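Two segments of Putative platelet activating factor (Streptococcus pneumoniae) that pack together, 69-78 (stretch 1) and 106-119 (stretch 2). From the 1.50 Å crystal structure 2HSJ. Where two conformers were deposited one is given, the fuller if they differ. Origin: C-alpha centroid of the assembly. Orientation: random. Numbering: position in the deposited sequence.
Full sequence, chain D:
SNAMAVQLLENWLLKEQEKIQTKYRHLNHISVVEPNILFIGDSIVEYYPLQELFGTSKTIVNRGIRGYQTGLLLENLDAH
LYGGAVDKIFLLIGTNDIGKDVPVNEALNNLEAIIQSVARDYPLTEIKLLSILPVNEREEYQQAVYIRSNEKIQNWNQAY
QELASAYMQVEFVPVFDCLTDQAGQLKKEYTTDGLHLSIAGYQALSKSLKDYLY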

# COMPACT_ATOMS: atom_id res chain seq x y z
N GLN D 69 -2.74 -12.18 28.26
CA GLN D 69 -3.97 -12.12 29.04
C GLN D 69 -4.44 -10.69 28.97
O GLN D 69 -3.67 -9.79 28.67
N THR D 70 -5.70 -10.47 29.34
CA THR D 70 -6.30 -9.12 29.24
C THR D 70 -5.52 -8.07 30.03
O THR D 70 -5.34 -6.95 29.59
N GLY D 71 -5.05 -8.43 31.22
CA GLY D 71 -4.28 -7.47 32.03
C GLY D 71 -2.96 -7.05 31.40
O GLY D 71 -2.58 -5.87 31.49
N LEU D 72 -2.27 -8.00 30.76
CA LEU D 72 -0.98 -7.70 30.14
C LEU D 72 -1.20 -6.79 28.93
O LEU D 72 -0.42 -5.85 28.68
N LEU D 73 -2.28 -7.06 28.20
CA LEU D 73 -2.60 -6.25 27.03
C LEU D 73 -2.93 -4.82 27.42
O LEU D 73 -2.44 -3.87 26.81
N LEU D 74 -3.75 -4.67 28.46
CA LEU D 74 -4.08 -3.34 28.92
C LEU D 74 -2.83 -2.54 29.34
O LEU D 74 -2.65 -1.39 28.95
N GLU D 75 -1.96 -3.18 30.12
CA GLU D 75 -0.75 -2.53 30.61
C GLU D 75 0.17 -2.07 29.46
O GLU D 75 0.79 -1.01 29.54
N ASN D 76 0.21 -2.88 28.39
CA ASN D 76 1.12 -2.64 27.28
C ASN D 76 0.41 -2.28 25.99
O ASN D 76 0.93 -2.52 24.91
N LEU D 77 -0.79 -1.70 26.11
CA LEU D 77 -1.63 -1.48 24.95
C LEU D 77 -0.96 -0.69 23.82
O LEU D 77 -1.21 -0.92 22.63
N ASP D 78 -0.07 0.23 24.22
CA ASP D 78 0.63 1.07 23.25
C ASP D 78 1.45 0.27 22.25
O ASP D 78 1.71 0.74 21.13
N GLU D 106 -12.71 -9.21 36.58
CA GLU D 106 -11.44 -8.55 36.35
C GLU D 106 -11.09 -8.52 34.85
O GLU D 106 -10.71 -7.48 34.33
N ALA D 107 -11.23 -9.65 34.17
CA ALA D 107 -11.01 -9.67 32.71
C ALA D 107 -11.92 -8.68 31.97
O ALA D 107 -11.48 -7.97 31.06
N LEU D 108 -13.20 -8.65 32.35
CA LEU D 108 -14.15 -7.73 31.73
C LEU D 108 -13.75 -6.28 31.95
O LEU D 108 -13.70 -5.50 30.99
N ASN D 109 -13.43 -5.93 33.19
CA ASN D 109 -12.97 -4.57 33.50
C ASN D 109 -11.75 -4.21 32.66
O ASN D 109 -11.65 -3.09 32.16
N ASN D 110 -10.84 -5.17 32.49
CA ASN D 110 -9.67 -4.95 31.64
C ASN D 110 -10.09 -4.66 30.20
O ASN D 110 -9.61 -3.71 29.58
N LEU D 111 -11.02 -5.47 29.67
CA LEU D 111 -11.47 -5.29 28.29
C LEU D 111 -12.19 -3.97 28.14
O LEU D 111 -12.02 -3.28 27.13
N GLU D 112 -13.00 -3.61 29.14
CA GLU D 112 -13.71 -2.35 29.07
C GLU D 112 -12.73 -1.18 29.03
O GLU D 112 -12.88 -0.25 28.23
N ALA D 113 -11.67 -1.25 29.84
CA ALA D 113 -10.65 -0.20 29.80
C ALA D 113 -9.91 -0.11 28.45
O ALA D 113 -9.56 0.98 27.98
N ILE D 114 -9.64 -1.26 27.84
CA ILE D 114 -9.02 -1.29 26.50
C ILE D 114 -9.93 -0.56 25.48
O ILE D 114 -9.50 0.33 24.74
N ILE D 115 -11.21 -0.92 25.48
CA ILE D 115 -12.18 -0.30 24.58
C ILE D 115 -12.18 1.21 24.77
O ILE D 115 -12.12 1.99 23.81
N GLN D 116 -12.25 1.64 26.03
CA GLN D 116 -12.26 3.07 26.30
C GLN D 116 -10.95 3.78 25.90
O GLN D 116 -10.97 4.92 25.44
N SER D 117 -9.82 3.10 26.08
CA SER D 117 -8.56 3.72 25.70
C SER D 117 -8.45 3.87 24.17
O SER D 117 -8.03 4.92 23.65
N VAL D 118 -8.88 2.85 23.45
CA VAL D 118 -8.90 2.92 21.99
C VAL D 118 -9.82 4.04 21.50
O VAL D 118 -9.47 4.75 20.55
N ALA D 119 -10.97 4.22 22.16
CA ALA D 119 -11.96 5.27 21.78
C ALA D 119 -11.36 6.68 21.83
O ALA D 119 -11.71 7.55 21.02

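The two stretches run in nearly the same direction: the axes of helix 70-75 and helix 106-119 make an angle of 26° and approach to 8.9 Å. Thr70 lies level with Asn110 and Leu74 with Ile114, each pair with CA atoms 5.9 Å apart, so a four-residue step on one helix matches a four-residue step on the other. The contact buries 487 Å², counting both sides.

The polar evidence is a single hydrogen bond. Asn110 (chi1 m) and Thr70 (chi1 p) both direct CA-to-CB toward the opposing stretch, and Asn110 ND2 donates to Thr70 OG1 at 3.0 Å with an N-H...acceptor angle of 169°, close to linear. Asn110 ND2 also lies 3.3 Å from Gly71 N, but both are donors, so this proximity is no hydrogen bond. Thr70 OG1 has a further hydrogen bond elsewhere in the structure.

Around this bond, Thr70 makes close van der Waals contacts. Its OG1 sits 3.5 Å from Ala107 CA, and its CG2 4.0 Å from Leu111 CG; Leu111 points CA-to-CB away, yet its end comes nearer.

The remaining packing is largely apolar and centres on Ile114 (m, t). Its CA-to-CB bond points sideways, but the side chain reaches three leucines. Leu73, Leu74 and Leu77 each have chi1 t and chi2 p. Ile114 CD1 meets Leu73 CD2 at 3.8 Å, Ile114 CG1 meets Leu74 CD1 at 3.9 Å, and Ile114 CG2 lies 4.1 Å from Leu77 CD1. Leu74 points toward the second stretch, and its CD1 also packs 3.9 Å from Ala113 CB. Three residues further along, Leu77, likewise directed toward the partner, places CD2 3.7 Å from Ser117 OG, a contact without a hydrogen bond because a methyl carbon faces the hydroxyl.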

# COMPACT_ATOMS: atom_id res chain seq x y z
CB GLN D 69 -3.71 -12.46 30.50
CG GLN D 69 -3.23 -13.87 30.72
CD GLN D 69 -2.77 -14.07 32.16
OE1 GLN D 69 -1.64 -14.46 32.40
NE2 GLN D 69 -3.64 -13.79 33.10
CB THR D 70 -7.80 -9.09 29.67
OG1 THR D 70 -7.92 -9.41 31.06
CG2 THR D 70 -8.67 -10.06 28.79
CB LEU D 72 -0.31 -9.00 29.67
CG LEU D 72 -0.00 -10.05 30.74
CD1 LEU D 72 0.48 -11.36 30.06
CD2 LEU D 72 1.04 -9.53 31.73
CB LEU D 73 -3.75 -6.86 26.21
CG LEU D 73 -4.36 -6.03 25.09
CD1 LEU D 73 -3.25 -5.71 24.08
CD2 LEU D 73 -5.50 -6.79 24.42
CB LEU D 74 -5.08 -3.41 30.08
CG LEU D 74 -5.40 -2.05 30.72
CD1 LEU D 74 -6.04 -1.07 29.72
CD2 LEU D 74 -6.27 -2.25 31.96
CB GLU D 75 -0.01 -3.51 31.52
CG GLU D 75 1.13 -2.91 32.29
CD GLU D 75 2.03 -3.98 32.91
OE1 GLU D 75 1.51 -5.08 33.25
OE2 GLU D 75 3.24 -3.71 33.05
CB ASN D 76 1.96 -3.88 27.05
CG ASN D 76 2.91 -4.11 28.19
OD1 ASN D 76 3.96 -3.47 28.28
ND2 ASN D 76 2.51 -4.98 29.12
CB LEU D 77 -2.92 -0.80 25.38
CG LEU D 77 -3.99 -0.61 24.30
CD1 LEU D 77 -4.42 -1.94 23.69
CD2 LEU D 77 -5.21 0.12 24.92
CB ASP D 78 1.58 2.03 23.98
CG ASP D 78 2.73 1.32 24.69
OD1 ASP D 78 2.48 0.54 25.63
OD2 ASP D 78 3.89 1.58 24.34
CB GLU D 106 -10.33 -9.21 37.17
CG GLU D 106 -8.93 -8.61 37.00
CD GLU D 106 -7.91 -9.28 37.92
OE1 GLU D 106 -8.22 -9.51 39.10
OE2 GLU D 106 -6.80 -9.57 37.45
CB ALA D 107 -11.20 -11.07 32.15
CB LEU D 108 -15.57 -7.96 32.28
CG LEU D 108 -16.24 -9.27 31.88
CD1 LEU D 108 -17.58 -9.40 32.63
CD2 LEU D 108 -16.41 -9.41 30.36
CB ASN D 109 -12.64 -4.38 34.97
CG ASN D 109 -13.87 -4.26 35.83
OD1 ASN D 109 -14.98 -4.06 35.33
ND2 ASN D 109 -13.69 -4.40 37.14
CB ASN D 110 -8.72 -6.15 31.67
CG ASN D 110 -7.97 -6.28 32.98
OD1 ASN D 110 -7.88 -5.34 33.76
ND2 ASN D 110 -7.42 -7.45 33.22
CB LEU D 111 -12.39 -6.42 27.85
CG LEU D 111 -11.67 -7.72 27.56
CD1 LEU D 111 -12.63 -8.87 27.55
CD2 LEU D 111 -10.91 -7.61 26.20
CB GLU D 112 -14.74 -2.22 30.19
CG GLU D 112 -15.60 -1.00 29.96
CD GLU D 112 -16.89 -1.01 30.73
OE1 GLU D 112 -17.00 -1.79 31.71
OE2 GLU D 112 -17.80 -0.23 30.34
CB ALA D 113 -9.65 -0.43 30.91
CB ILE D 114 -8.73 -2.73 26.05
CG1 ILE D 114 -7.61 -3.34 26.90
CG2 ILE D 114 -8.35 -2.75 24.56
CD1 ILE D 114 -7.59 -4.85 26.96
CB ILE D 115 -13.60 -0.87 24.81
CG1 ILE D 115 -13.66 -2.31 24.32
CG2 ILE D 115 -14.64 -0.03 24.08
CD1 ILE D 115 -14.85 -3.08 24.87
CB GLN D 116 -12.56 3.33 27.76
CG GLN D 116 -13.94 2.86 28.16
CD GLN D 116 -14.15 2.93 29.66
OE1 GLN D 116 -13.20 3.07 30.43
NE2 GLN D 116 -15.39 2.82 30.07
CB SER D 117 -7.42 2.89 26.27
OG SER D 117 -6.18 3.53 26.06
CB VAL D 118 -9.31 1.56 21.39
CG1 VAL D 118 -9.54 1.68 19.86
CG2 VAL D 118 -8.27 0.49 21.71
CB ALA D 119 -13.20 5.22 22.70